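Local coordinates for AxyAgu115A (Amphibacillus xylanus NBRC 15112, PDB 6NPS), which is a family GH115 enzyme, probably an alpha-glucuronidase that removes glucuronic acid side groups from arabinoglucuronoxylan, at residues H531-H536 / G672-S677; Y535-Q540 / A954-G959; L666-D671 / N685-V690; A700-S705 / E740-F745. The protein carries 3 engineered substitutions. One frame throughout, in Å; residues are numbered along the deposited sequence.

Interaction 1: residues H531-H536 / G672-S677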
loop_
_atom_site.group_PDB
_atom_site.type_symbol
_atom_site.label_atom_id
_atom_site.label_comp_id
_atom_site.label_asym_id
_atom_site.label_seq_id
_atom_site.Cartn_x
_atom_site.Cartn_y
_atom_site.Cartn_z
ATOM N N HIS A 531 14.997 -1.638 -1.865
ATOM C CA HIS A 531 14.396 -0.790 -0.851
ATOM C C HIS A 531 14.671 0.670 -1.197
ATOM O O HIS A 531 15.768 1.004 -1.640
ATOM C CB HIS A 531 14.946 -1.119 0.536
ATOM C CG HIS A 531 14.082 -0.595 1.636
ATOM N ND1 HIS A 531 14.207 0.688 2.112
ATOM C CD2 HIS A 531 13.019 -1.136 2.277
ATOM C CE1 HIS A 531 13.282 0.906 3.033
ATOM N NE2 HIS A 531 12.552 -0.186 3.157
ATOM N N PRO A 532 13.701 1.560 -1.010
ATOM C CA PRO A 532 13.909 2.970 -1.378
ATOM C C PRO A 532 15.058 3.641 -0.620
ATOM O O PRO A 532 15.685 4.547 -1.183
ATOM C CB PRO A 532 12.564 3.638 -1.028
ATOM C CG PRO A 532 11.634 2.573 -0.913
ATOM C CD PRO A 532 12.363 1.320 -0.484
ATOM N N VAL A 533 15.352 3.247 0.633
ATOM C CA VAL A 533 16.398 3.927 1.411
ATOM C C VAL A 533 17.456 2.991 2.034
ATOM O O VAL A 533 18.623 3.384 2.156
ATOM C CB VAL A 533 15.800 4.825 2.530
ATOM C CG1 VAL A 533 14.986 5.999 1.963
ATOM C CG2 VAL A 533 14.968 4.035 3.564
ATOM N N ASN A 534 17.085 1.775 2.458
ATOM C CA ASN A 534 17.976 0.996 3.335
ATOM C C ASN A 534 19.278 0.625 2.639
ATOM O O ASN A 534 19.269 0.219 1.468
ATOM C CB ASN A 534 17.279 -0.284 3.796
ATOM C CG ASN A 534 16.208 -0.026 4.822
ATOM O OD1 ASN A 534 16.258 0.971 5.571
ATOM N ND2 ASN A 534 15.264 -0.934 4.910
ATOM N N TYR A 535 20.402 0.798 3.368
ATOM C CA TYR A 535 21.785 0.498 2.969
ATOM C C TYR A 535 22.216 1.280 1.739
ATOM O O TYR A 535 23.183 0.910 1.092
ATOM C CB TYR A 535 22.020 -1.025 2.742
ATOM C CG TYR A 535 21.495 -1.876 3.875
ATOM C CD1 TYR A 535 22.146 -1.906 5.120
ATOM C CD2 TYR A 535 20.331 -2.614 3.731
ATOM C CE1 TYR A 535 21.639 -2.673 6.196
ATOM C CE2 TYR A 535 19.836 -3.382 4.763
ATOM C CZ TYR A 535 20.485 -3.402 5.988
ATOM O OH TYR A 535 19.965 -4.172 6.998
ATOM N N HIS A 536 21.491 2.330 1.348
ATOM C CA HIS A 536 21.818 3.086 0.130
ATOM C C HIS A 536 21.737 2.224 -1.133
ATOM O O HIS A 536 22.382 2.559 -2.138
ATOM C CB HIS A 536 23.217 3.730 0.178
ATOM C CG HIS A 536 23.501 4.495 1.442
ATOM N ND1 HIS A 536 23.155 5.820 1.600
ATOM C CD2 HIS A 536 24.123 4.124 2.592
ATOM C CE1 HIS A 536 23.538 6.229 2.801
ATOM N NE2 HIS A 536 24.130 5.220 3.424
ATOM N N GLY A 672 20.378 6.460 4.363
ATOM C CA GLY A 672 20.600 5.030 4.354
ATOM C C GLY A 672 19.694 4.210 5.250
ATOM O O GLY A 672 19.907 2.993 5.356
ATOM N N THR A 673 18.703 4.827 5.910
ATOM C CA THR A 673 17.807 4.164 6.870
ATOM C C THR A 673 16.403 4.752 6.752
ATOM O O THR A 673 16.187 5.773 6.088
ATOM C CB THR A 673 18.252 4.374 8.339
ATOM O OG1 THR A 673 17.899 5.705 8.730
ATOM C CG2 THR A 673 19.790 4.203 8.546
ATOM N N GLU A 674 15.446 4.151 7.463
ATOM C CA GLU A 674 14.095 4.693 7.559
ATOM C C GLU A 674 13.903 5.603 8.759
ATOM O O GLU A 674 12.772 6.026 9.022
ATOM C CB GLU A 674 13.066 3.554 7.657
ATOM C CG GLU A 674 13.125 2.628 6.444
ATOM C CD GLU A 674 12.143 1.459 6.514
ATOM O OE1 GLU A 674 12.424 0.446 7.199
ATOM O OE2 GLU A 674 11.091 1.558 5.855
ATOM N N LEU A 675 14.958 5.884 9.504
ATOM C CA LEU A 675 14.833 6.684 10.719
ATOM C C LEU A 675 14.534 8.133 10.367
ATOM O O LEU A 675 15.283 8.755 9.625
ATOM C CB LEU A 675 16.127 6.605 11.530
ATOM C CG LEU A 675 16.483 5.215 12.071
ATOM C CD1 LEU A 675 17.959 5.188 12.414
ATOM C CD2 LEU A 675 15.630 4.897 13.280
ATOM N N ARG A 676 13.480 8.700 10.951
ATOM C CA ARG A 676 13.111 10.060 10.579
ATOM C C ARG A 676 12.312 10.703 11.698
ATOM O O ARG A 676 11.750 10.022 12.564
ATOM C CB ARG A 676 12.317 10.081 9.253
ATOM C CG ARG A 676 10.877 9.486 9.353
ATOM C CD ARG A 676 10.654 8.544 8.208
ATOM N NE ARG A 676 9.510 7.706 8.492
ATOM C CZ ARG A 676 9.322 6.501 7.987
ATOM N NH1 ARG A 676 10.204 5.990 7.139
ATOM N NH2 ARG A 676 8.225 5.836 8.310
ATOM N N SER A 677 12.248 12.030 11.667
ATOM C CA SER A 677 11.498 12.668 12.736
ATOM C C SER A 677 11.173 14.102 12.339
ATOM O O SER A 677 11.989 14.776 11.713
ATOM C CB SER A 677 12.298 12.671 14.056
ATOM O OG SER A 677 11.656 13.490 15.043
HETATM O O HOH W 1 10.878 -1.397 4.902
HETATM O O HOH W 2 16.176 1.483 8.069
HETATM O O HOH W 3 19.386 0.511 6.829
#
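The imidazole of His531 and the carboxylate of Glu674 meet edge-on, their planes 82° apart, with Glu674 OE2 lying in the ring plane 3.5 Å from His531 NE2. The link between them runs through a water that donates to OE2 and shares a hydrogen bond with NE2. At the other ring nitrogen, ND1 accepts from the backbone N of both Val533 and Asn534, which fixes the rotation of the ring. The ring is sandwiched between Asn534 ND2, over the centre of one face, and Pro532 CD on the opposite face. Asn534 ND2 itself bonds to Asn955 O, while OD1 takes a 2.6 Å bond from a second water that Glu674 N also reaches. Glu674, extended beyond CG, lays that methylene 3.7 Å from Val533 CG2. At the far end the imidazole of His536 lies flat over Gly672, whose CA sits 3.7 Å from the ring centroid in a CH-pi contact; a CB on Gly672 would collide with His536 NE2. Tyr535 N donates to Gly672 O at 3.0 Å, from above the carbonyl plane, the one direct hydrogen bond across the contact. Thr673 OG1 accepts from Leu675 N in an ST turn. The contact thus joins the loop leading into helix 537-558 to the turn between strands 666-670 and 676-677, with Tyr593 of helix 564-596 packing against Val533 and Glu674.

Interaction 2: residues Y535-Q540 / A954-G959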
loop_
_atom_site.group_PDB
_atom_site.type_symbol
_atom_site.label_atom_id
_atom_site.label_comp_id
_atom_site.label_asym_id
_atom_site.label_seq_id
_atom_site.Cartn_x
_atom_site.Cartn_y
_atom_site.Cartn_z
ATOM N N TYR A 535 20.402 0.798 3.368
ATOM C CA TYR A 535 21.785 0.498 2.969
ATOM C C TYR A 535 22.216 1.280 1.739
ATOM O O TYR A 535 23.183 0.910 1.092
ATOM C CB TYR A 535 22.020 -1.025 2.742
ATOM C CG TYR A 535 21.495 -1.876 3.875
ATOM C CD1 TYR A 535 22.146 -1.906 5.120
ATOM C CD2 TYR A 535 20.331 -2.614 3.731
ATOM C CE1 TYR A 535 21.639 -2.673 6.196
ATOM C CE2 TYR A 535 19.836 -3.382 4.763
ATOM C CZ TYR A 535 20.485 -3.402 5.988
ATOM O OH TYR A 535 19.965 -4.172 6.998
ATOM N N HIS A 536 21.491 2.330 1.348
ATOM C CA HIS A 536 21.818 3.086 0.130
ATOM C C HIS A 536 21.737 2.224 -1.133
ATOM O O HIS A 536 22.382 2.559 -2.138
ATOM C CB HIS A 536 23.217 3.730 0.178
ATOM C CG HIS A 536 23.501 4.495 1.442
ATOM N ND1 HIS A 536 23.155 5.820 1.600
ATOM C CD2 HIS A 536 24.123 4.124 2.592
ATOM C CE1 HIS A 536 23.538 6.229 2.801
ATOM N NE2 HIS A 536 24.130 5.220 3.424
ATOM N N GLU A 537 20.987 1.120 -1.130
ATOM C CA GLU A 537 21.054 0.248 -2.311
ATOM C C GLU A 537 20.422 0.920 -3.523
ATOM O O GLU A 537 20.987 0.859 -4.622
ATOM C CB GLU A 537 20.474 -1.162 -2.034
ATOM C CG GLU A 537 18.955 -1.337 -1.786
ATOM C CD GLU A 537 18.518 -2.824 -1.565
ATOM O OE1 GLU A 537 19.406 -3.717 -1.365
ATOM O OE2 GLU A 537 17.289 -3.097 -1.557
ATOM N N THR A 538 19.294 1.625 -3.340
ATOM C CA THR A 538 18.690 2.324 -4.468
ATOM C C THR A 538 19.589 3.422 -5.004
ATOM O O THR A 538 19.819 3.513 -6.212
ATOM C CB THR A 538 17.321 2.880 -4.065
ATOM O OG1 THR A 538 16.375 1.805 -4.091
ATOM C CG2 THR A 538 16.810 3.955 -5.031
ATOM N N ASP A 539 20.123 4.284 -4.125
ATOM C CA ASP A 539 20.928 5.393 -4.630
ATOM C C ASP A 539 22.259 4.940 -5.206
ATOM O O ASP A 539 22.763 5.549 -6.164
ATOM C CB ASP A 539 21.149 6.420 -3.510
ATOM C CG ASP A 539 19.864 7.214 -3.200
ATOM O OD1 ASP A 539 19.565 7.406 -2.000
ATOM O OD2 ASP A 539 19.143 7.620 -4.148
ATOM N N GLN A 540 22.868 3.900 -4.647
ATOM C CA GLN A 540 24.083 3.383 -5.277
ATOM C C GLN A 540 23.795 2.834 -6.678
ATOM O O GLN A 540 24.574 3.058 -7.610
ATOM C CB GLN A 540 24.734 2.308 -4.396
ATOM C CG GLN A 540 25.602 2.968 -3.334
ATOM C CD GLN A 540 25.940 2.078 -2.152
ATOM O OE1 GLN A 540 25.717 0.857 -2.169
ATOM N NE2 GLN A 540 26.504 2.692 -1.119
ATOM N N ALA A 954 17.198 -4.369 8.936
ATOM C CA ALA A 954 16.458 -3.635 7.920
ATOM C C ALA A 954 16.381 -4.474 6.636
ATOM O O ALA A 954 17.369 -5.090 6.209
ATOM C CB ALA A 954 17.119 -2.272 7.676
ATOM N N ASN A 955 15.185 -4.515 6.042
ATOM C CA ASN A 955 14.944 -5.277 4.815
ATOM C C ASN A 955 15.644 -4.653 3.621
ATOM O O ASN A 955 15.787 -3.428 3.525
ATOM C CB ASN A 955 13.453 -5.341 4.499
ATOM C CG ASN A 955 12.716 -6.261 5.430
ATOM O OD1 ASN A 955 13.299 -7.194 5.979
ATOM N ND2 ASN A 955 11.428 -6.017 5.613
ATOM N N SER A 956 16.021 -5.493 2.661
ATOM C CA SER A 956 16.633 -4.964 1.450
ATOM C C SER A 956 16.634 -6.075 0.404
ATOM O O SER A 956 16.414 -7.244 0.724
ATOM C CB SER A 956 18.051 -4.478 1.717
ATOM O OG SER A 956 18.878 -5.563 2.075
ATOM N N TYR A 957 16.890 -5.693 -0.847
ATOM C CA TYR A 957 16.999 -6.686 -1.913
ATOM C C TYR A 957 18.325 -7.423 -1.858
ATOM O O TYR A 957 18.356 -8.641 -2.034
ATOM C CB TYR A 957 16.857 -6.030 -3.275
ATOM C CG TYR A 957 16.632 -7.012 -4.439
ATOM C CD1 TYR A 957 15.626 -7.963 -4.383
ATOM C CD2 TYR A 957 17.392 -6.918 -5.593
ATOM C CE1 TYR A 957 15.377 -8.839 -5.497
ATOM C CE2 TYR A 957 17.157 -7.800 -6.718
ATOM C CZ TYR A 957 16.159 -8.742 -6.648
ATOM O OH TYR A 957 15.921 -9.583 -7.761
ATOM N N LEU A 958 19.423 -6.705 -1.635
ATOM C CA LEU A 958 20.766 -7.267 -1.708
ATOM C C LEU A 958 21.309 -7.769 -0.380
ATOM O O LEU A 958 22.404 -8.337 -0.360
ATOM C CB LEU A 958 21.739 -6.231 -2.263
ATOM C CG LEU A 958 21.380 -5.621 -3.619
ATOM C CD1 LEU A 958 22.461 -4.584 -3.893
ATOM C CD2 LEU A 958 21.408 -6.704 -4.724
ATOM N N GLY A 959 20.608 -7.562 0.729
ATOM C CA GLY A 959 21.179 -7.830 2.028
ATOM C C GLY A 959 22.007 -6.648 2.495
ATOM O O GLY A 959 22.290 -5.727 1.719
HETATM O O HOH W 4 19.742 -3.267 9.842
HETATM O O HOH W 5 21.520 -3.556 0.395
#
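Glu537 OE2 is gripped by two backbone N-H groups: Tyr957 N, at 2.7 Å and nearly straight (174°), and His531 N in the loop before the helix. The other oxygen, Glu537 OE1, accepts from Leu958 N at 3.0 Å and from a water that also donates to Gly959 O. Both carboxylate oxygens turn their syn lone pairs to the successive amides of Tyr957 and Leu958; these bonds would probably favour the ionised form. CG takes the crowded position between backbone N and carbonyl carbon (chi1 68°), and the chain runs extended from there. An alanine in place of Glu537 would remove the carboxylate and is likely to leave the amides of Tyr957, Leu958 and His531 without their buried acceptor, loosening the loop from the helix. Alongside, Tyr535 reaches past Ser956 CB, which lies 3.6 Å from CD2 at the ring edge. Tyr535 OH donates to Ala954 O at 2.9 Å, in the carbonyl plane on a lone pair, and accepts from a water bound to Ala954 N. The arrangement is a carboxylate at the first turn of helix 537-558 clasping consecutive loop amides, and it ties this helix to a loop within the GH115 C-terminal family region.

Interaction 3: residues L666-D671 / N685-V690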
loop_
_atom_site.group_PDB
_atom_site.type_symbol
_atom_site.label_atom_id
_atom_site.label_comp_id
_atom_site.label_asym_id
_atom_site.label_seq_id
_atom_site.Cartn_x
_atom_site.Cartn_y
_atom_site.Cartn_z
ATOM N N LEU A 666 9.580 20.508 9.001
ATOM C CA LEU A 666 10.756 19.970 8.356
ATOM C C LEU A 666 10.967 18.542 8.832
ATOM O O LEU A 666 10.947 18.269 10.039
ATOM C CB LEU A 666 12.002 20.827 8.718
ATOM C CG LEU A 666 12.064 22.216 8.089
ATOM C CD1 LEU A 666 13.356 22.934 8.623
ATOM C CD2 LEU A 666 12.088 22.121 6.566
ATOM N N LEU A 667 11.224 17.648 7.904
ATOM C CA LEU A 667 11.488 16.266 8.247
ATOM C C LEU A 667 12.995 16.056 8.286
ATOM O O LEU A 667 13.693 16.397 7.330
ATOM C CB LEU A 667 10.821 15.342 7.219
ATOM C CG LEU A 667 11.076 13.873 7.543
ATOM C CD1 LEU A 667 10.201 13.503 8.760
ATOM C CD2 LEU A 667 10.754 12.998 6.339
ATOM N N VAL A 668 13.500 15.510 9.390
ATOM C CA VAL A 668 14.906 15.120 9.495
ATOM C C VAL A 668 15.012 13.612 9.301
ATOM O O VAL A 668 14.332 12.849 9.998
ATOM C CB VAL A 668 15.490 15.534 10.861
ATOM C CG1 VAL A 668 16.943 15.044 11.013
ATOM C CG2 VAL A 668 15.378 17.037 11.063
ATOM N N SER A 669 15.884 13.163 8.389
ATOM C CA SER A 669 16.013 11.733 8.151
ATOM C C SER A 669 17.477 11.331 8.070
ATOM O O SER A 669 18.317 12.096 7.594
ATOM C CB SER A 669 15.258 11.323 6.870
ATOM O OG SER A 669 15.739 12.010 5.717
ATOM N N ILE A 670 17.781 10.131 8.554
ATOM C CA ILE A 670 19.152 9.625 8.575
ATOM C C ILE A 670 19.406 8.918 7.248
ATOM O O ILE A 670 18.676 7.994 6.888
ATOM C CB ILE A 670 19.368 8.651 9.745
ATOM C CG1 ILE A 670 18.954 9.284 11.083
ATOM C CG2 ILE A 670 20.848 8.129 9.749
ATOM C CD1 ILE A 670 19.607 10.650 11.307
ATOM N N ASP A 671 20.439 9.319 6.520
ATOM C CA ASP A 671 20.586 8.745 5.183
ATOM C C ASP A 671 20.918 7.255 5.289
ATOM O O ASP A 671 21.616 6.825 6.208
ATOM C CB ASP A 671 21.654 9.504 4.401
ATOM C CG ASP A 671 21.265 10.971 4.150
ATOM O OD1 ASP A 671 20.149 11.388 4.534
ATOM O OD2 ASP A 671 22.094 11.720 3.588
ATOM N N ASN A 685 11.695 11.752 18.602
ATOM C CA ASN A 685 12.498 12.900 18.233
ATOM C C ASN A 685 13.995 12.663 18.477
ATOM O O ASN A 685 14.768 13.613 18.438
ATOM C CB ASN A 685 11.996 14.113 19.016
ATOM C CG ASN A 685 12.007 13.851 20.499
ATOM O OD1 ASN A 685 13.038 13.523 21.048
ATOM N ND2 ASN A 685 10.860 13.962 21.152
ATOM N N THR A 686 14.411 11.433 18.776
ATOM C CA THR A 686 15.822 11.086 18.911
ATOM C C THR A 686 16.119 9.967 17.927
ATOM O O THR A 686 15.423 8.949 17.924
ATOM C CB THR A 686 16.170 10.677 20.357
ATOM O OG1 THR A 686 15.830 11.749 21.249
ATOM C CG2 THR A 686 17.666 10.413 20.523
ATOM N N LEU A 687 17.125 10.166 17.078
ATOM C CA LEU A 687 17.501 9.262 15.993
ATOM C C LEU A 687 18.972 8.854 16.100
ATOM O O LEU A 687 19.847 9.712 16.310
ATOM C CB LEU A 687 17.277 9.924 14.634
ATOM C CG LEU A 687 15.868 10.450 14.321
ATOM C CD1 LEU A 687 15.894 11.159 12.958
ATOM C CD2 LEU A 687 14.773 9.346 14.344
ATOM N N PRO A 688 19.281 7.565 15.949
ATOM C CA PRO A 688 20.691 7.142 15.908
ATOM C C PRO A 688 21.311 7.191 14.519
ATOM O O PRO A 688 20.723 6.771 13.522
ATOM C CB PRO A 688 20.630 5.691 16.408
ATOM C CG PRO A 688 19.269 5.207 15.960
ATOM C CD PRO A 688 18.358 6.429 16.122
ATOM N N LEU A 689 22.541 7.689 14.453
ATOM C CA LEU A 689 23.295 7.716 13.210
ATOM C C LEU A 689 24.533 6.880 13.481
ATOM O O LEU A 689 25.413 7.299 14.251
ATOM C CB LEU A 689 23.651 9.148 12.823
ATOM C CG LEU A 689 24.409 9.329 11.525
ATOM C CD1 LEU A 689 24.134 10.725 10.990
ATOM C CD2 LEU A 689 25.888 9.158 11.799
ATOM N N VAL A 690 24.625 5.705 12.859
ATOM C CA VAL A 690 25.566 4.710 13.356
ATOM C C VAL A 690 26.784 4.526 12.446
ATOM O O VAL A 690 27.586 3.624 12.683
ATOM C CB VAL A 690 24.858 3.372 13.615
ATOM C CG1 VAL A 690 23.748 3.578 14.639
ATOM C CG2 VAL A 690 24.333 2.754 12.304
#
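This is a buried, mainly apolar contact between two facing sheets, with two backbone carbonyl oxygens at its margin, made by side chains of strand 666-670 with strand 686-688 and Leu689 just after it. The strand axes approach to 8.1 Å and their directions differ by 23°, a separation too wide for backbone pairing. Ile670 carries the contact. Its CG1, anti to the carbonyl carbon (chi1 -54°), lies 4.0 Å from Leu687 CB, and the two side chains slide past each other in opposite directions. The other branch, CG2, is anti to the backbone N and meets Leu689 CG obliquely at 4.2 Å, so the two branches of Ile670 reach different leucines, and CG1 also abuts Pro688 O. The layers form a beta-sandwich: strand 666-670 pairs antiparallel with strand 700-706, whereas strand 686-688 is outermost in the second sheet, next to strand 766-775. Ile770 of that neighbouring strand packs on both Ile670 and Leu689. An alanine at Ile670 would strip away both branches and would probably leave Leu687 and Leu689 poorly packed against the facing sheet. Two residues earlier in strand 666-670, Val668 O lies 3.7 Å from Leu687 CD1. Val768 and Phe702 also touch Val668.

Interaction 4: residues A700-S705 / E740-F745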
loop_
_atom_site.group_PDB
_atom_site.type_symbol
_atom_site.label_atom_id
_atom_site.label_comp_id
_atom_site.label_asym_id
_atom_site.label_seq_id
_atom_site.Cartn_x
_atom_site.Cartn_y
_atom_site.Cartn_z
ATOM N N ALA A 700 29.374 10.737 6.988
ATOM C CA ALA A 700 27.990 10.297 7.126
ATOM C C ALA A 700 27.110 11.505 6.833
ATOM O O ALA A 700 27.599 12.635 6.720
ATOM C CB ALA A 700 27.707 9.737 8.518
ATOM N N SER A 701 25.805 11.269 6.713
ATOM C CA SER A 701 24.976 12.432 6.432
ATOM C C SER A 701 23.546 12.196 6.871
ATOM O O SER A 701 23.109 11.058 7.066
ATOM C CB SER A 701 25.017 12.825 4.946
ATOM O OG SER A 701 24.601 11.794 4.100
ATOM N N PHE A 702 22.835 13.308 7.068
ATOM C CA PHE A 702 21.389 13.268 7.236
ATOM C C PHE A 702 20.780 14.348 6.360
ATOM O O PHE A 702 21.484 15.238 5.870
ATOM C CB PHE A 702 20.997 13.424 8.718
ATOM C CG PHE A 702 21.364 14.739 9.348
ATOM C CD1 PHE A 702 22.617 14.920 9.967
ATOM C CD2 PHE A 702 20.450 15.790 9.364
ATOM C CE1 PHE A 702 22.933 16.137 10.596
ATOM C CE2 PHE A 702 20.745 16.996 9.982
ATOM C CZ PHE A 702 21.999 17.188 10.610
ATOM N N THR A 703 19.456 14.279 6.158
ATOM C CA THR A 703 18.786 15.201 5.262
ATOM C C THR A 703 17.684 15.920 6.016
ATOM O O THR A 703 17.074 15.367 6.939
ATOM C CB THR A 703 18.247 14.429 4.032
ATOM O OG1 THR A 703 19.362 13.812 3.381
ATOM C CG2 THR A 703 17.545 15.347 3.013
ATOM N N ILE A 704 17.458 17.173 5.632
ATOM C CA ILE A 704 16.335 17.983 6.097
ATOM C C ILE A 704 15.475 18.323 4.878
ATOM O O ILE A 704 16.002 18.825 3.877
ATOM C CB ILE A 704 16.821 19.268 6.799
ATOM C CG1 ILE A 704 17.827 18.944 7.907
ATOM C CG2 ILE A 704 15.641 20.090 7.375
ATOM C CD1 ILE A 704 18.623 20.162 8.351
ATOM N N SER A 705 14.152 18.058 4.967
ATOM C CA SER A 705 13.250 18.120 3.826
ATOM C C SER A 705 11.991 18.895 4.149
ATOM O O SER A 705 11.407 18.739 5.231
ATOM C CB SER A 705 12.809 16.723 3.358
ATOM O OG SER A 705 13.934 15.952 3.042
ATOM N N GLU A 740 17.960 19.678 2.088
ATOM C CA GLU A 740 19.379 19.948 2.281
ATOM C C GLU A 740 20.026 18.722 2.916
ATOM O O GLU A 740 19.475 18.139 3.855
ATOM C CB GLU A 740 19.560 21.188 3.157
ATOM C CG GLU A 740 21.007 21.508 3.520
ATOM C CD GLU A 740 21.764 22.217 2.406
ATOM O OE1 GLU A 740 21.174 22.422 1.328
ATOM O OE2 GLU A 740 22.950 22.570 2.611
ATOM N N THR A 741 21.171 18.298 2.393
ATOM C CA THR A 741 21.920 17.192 2.976
ATOM C C THR A 741 23.022 17.744 3.874
ATOM O O THR A 741 23.823 18.573 3.433
ATOM C CB THR A 741 22.506 16.317 1.875
ATOM O OG1 THR A 741 21.440 15.683 1.157
ATOM C CG2 THR A 741 23.446 15.259 2.467
ATOM N N ILE A 742 23.042 17.328 5.136
ATOM C CA ILE A 742 24.028 17.818 6.094
ATOM C C ILE A 742 25.070 16.724 6.264
ATOM O O ILE A 742 24.724 15.574 6.576
ATOM C CB ILE A 742 23.383 18.186 7.446
ATOM C CG1 ILE A 742 22.129 19.080 7.261
ATOM C CG2 ILE A 742 24.447 18.805 8.422
ATOM C CD1 ILE A 742 22.358 20.418 6.586
ATOM N N HIS A 743 26.339 17.061 6.030
ATOM C CA HIS A 743 27.414 16.112 6.271
ATOM C C HIS A 743 27.908 16.218 7.700
ATOM O O HIS A 743 28.048 17.316 8.254
ATOM C CB HIS A 743 28.550 16.333 5.271
ATOM C CG HIS A 743 28.048 16.367 3.870
ATOM N ND1 HIS A 743 27.761 15.221 3.160
ATOM C CD2 HIS A 743 27.668 17.403 3.087
ATOM C CE1 HIS A 743 27.271 15.552 1.982
ATOM N NE2 HIS A 743 27.217 16.870 1.907
ATOM N N VAL A 744 28.197 15.065 8.290
ATOM C CA VAL A 744 28.651 14.974 9.670
ATOM C C VAL A 744 30.120 14.559 9.663
ATOM O O VAL A 744 30.501 13.651 8.921
ATOM C CB VAL A 744 27.814 13.959 10.468
ATOM C CG1 VAL A 744 28.257 13.951 11.916
ATOM C CG2 VAL A 744 26.325 14.326 10.400
ATOM N N PHE A 745 30.923 15.180 10.528
ATOM C CA PHE A 745 32.376 14.961 10.586
ATOM C C PHE A 745 32.780 14.606 12.007
ATOM O O PHE A 745 32.393 15.298 12.957
ATOM C CB PHE A 745 33.177 16.195 10.137
ATOM C CG PHE A 745 32.717 16.758 8.834
ATOM C CD1 PHE A 745 32.883 16.036 7.661
ATOM C CD2 PHE A 745 32.088 18.000 8.775
ATOM C CE1 PHE A 745 32.448 16.539 6.447
ATOM C CE2 PHE A 745 31.651 18.510 7.551
ATOM C CZ PHE A 745 31.825 17.770 6.393
HETATM O O HOH W 6 30.681 13.441 6.245
#
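The ring of Phe702 lies beside Ile742, the two side chains pointing the same way, and Ile742 CB stands over one ring face, 3.8 Å from the centroid in a CH-pi contact. Phe702 CG occupies the crowded position between backbone N and carbonyl carbon (chi1 64°), which swings the ring across its partner strand. Val744 CG2 meets the ring at its edge, 3.8 Å from Phe702 CD1, its side chain crossing at about a right angle. Ile704 CD1 touches Ile742 CG1 at 3.8 Å. This mainly apolar face turns inward, against Ile716 of the opposite sheet. Glu740, at its margin, turns its carboxylate away, where OE1 forms a salt bridge with Lys737. Between the strands runs the antiparallel ladder: Phe702 and Ile742 form a hydrogen-bonded pair, as do Ile704 and Glu740, with Ile742 N to Phe702 O at 2.7 Å nearly along the C=O axis. The reverse face is polar: Ser701 and Thr703 stand opposite His743 and Thr741 in non-hydrogen-bonded pairs. Ser701 OG bonds to Asp671 OD2 and Thr703 OG1 to Asp671 OD1. The pairing is therefore two-sided: backbone bonds set the register, mainly hydrocarbon packs inside, and the Asp671 carboxylate, bonded outside, probably remains ionised.

Overall arrangement
Interactions 1 and 2 share Tyr535 and His536, their centres about 9 Å apart, so one loop ahead of helix 537-558 touches both the beta-sandwich and the C-terminal segment 954-959. Interaction 1 continues into interaction 3 through strand pairing, with Ser677 N 2.8 Å from Val668 O. Interaction 3 joins the two sheets, and interaction 4 extends the first of them by strands 700-706 and 739-746, about 9 Å away between centres. Interactions 2 and 4 are about 19 Å apart between centres and do not touch. All four lie on the same side of the chain's centre, 24 to 41 Å from it; bound glycerol lies near Val533, Asn955 and Thr703 and probably comes from the crystallisation liquor.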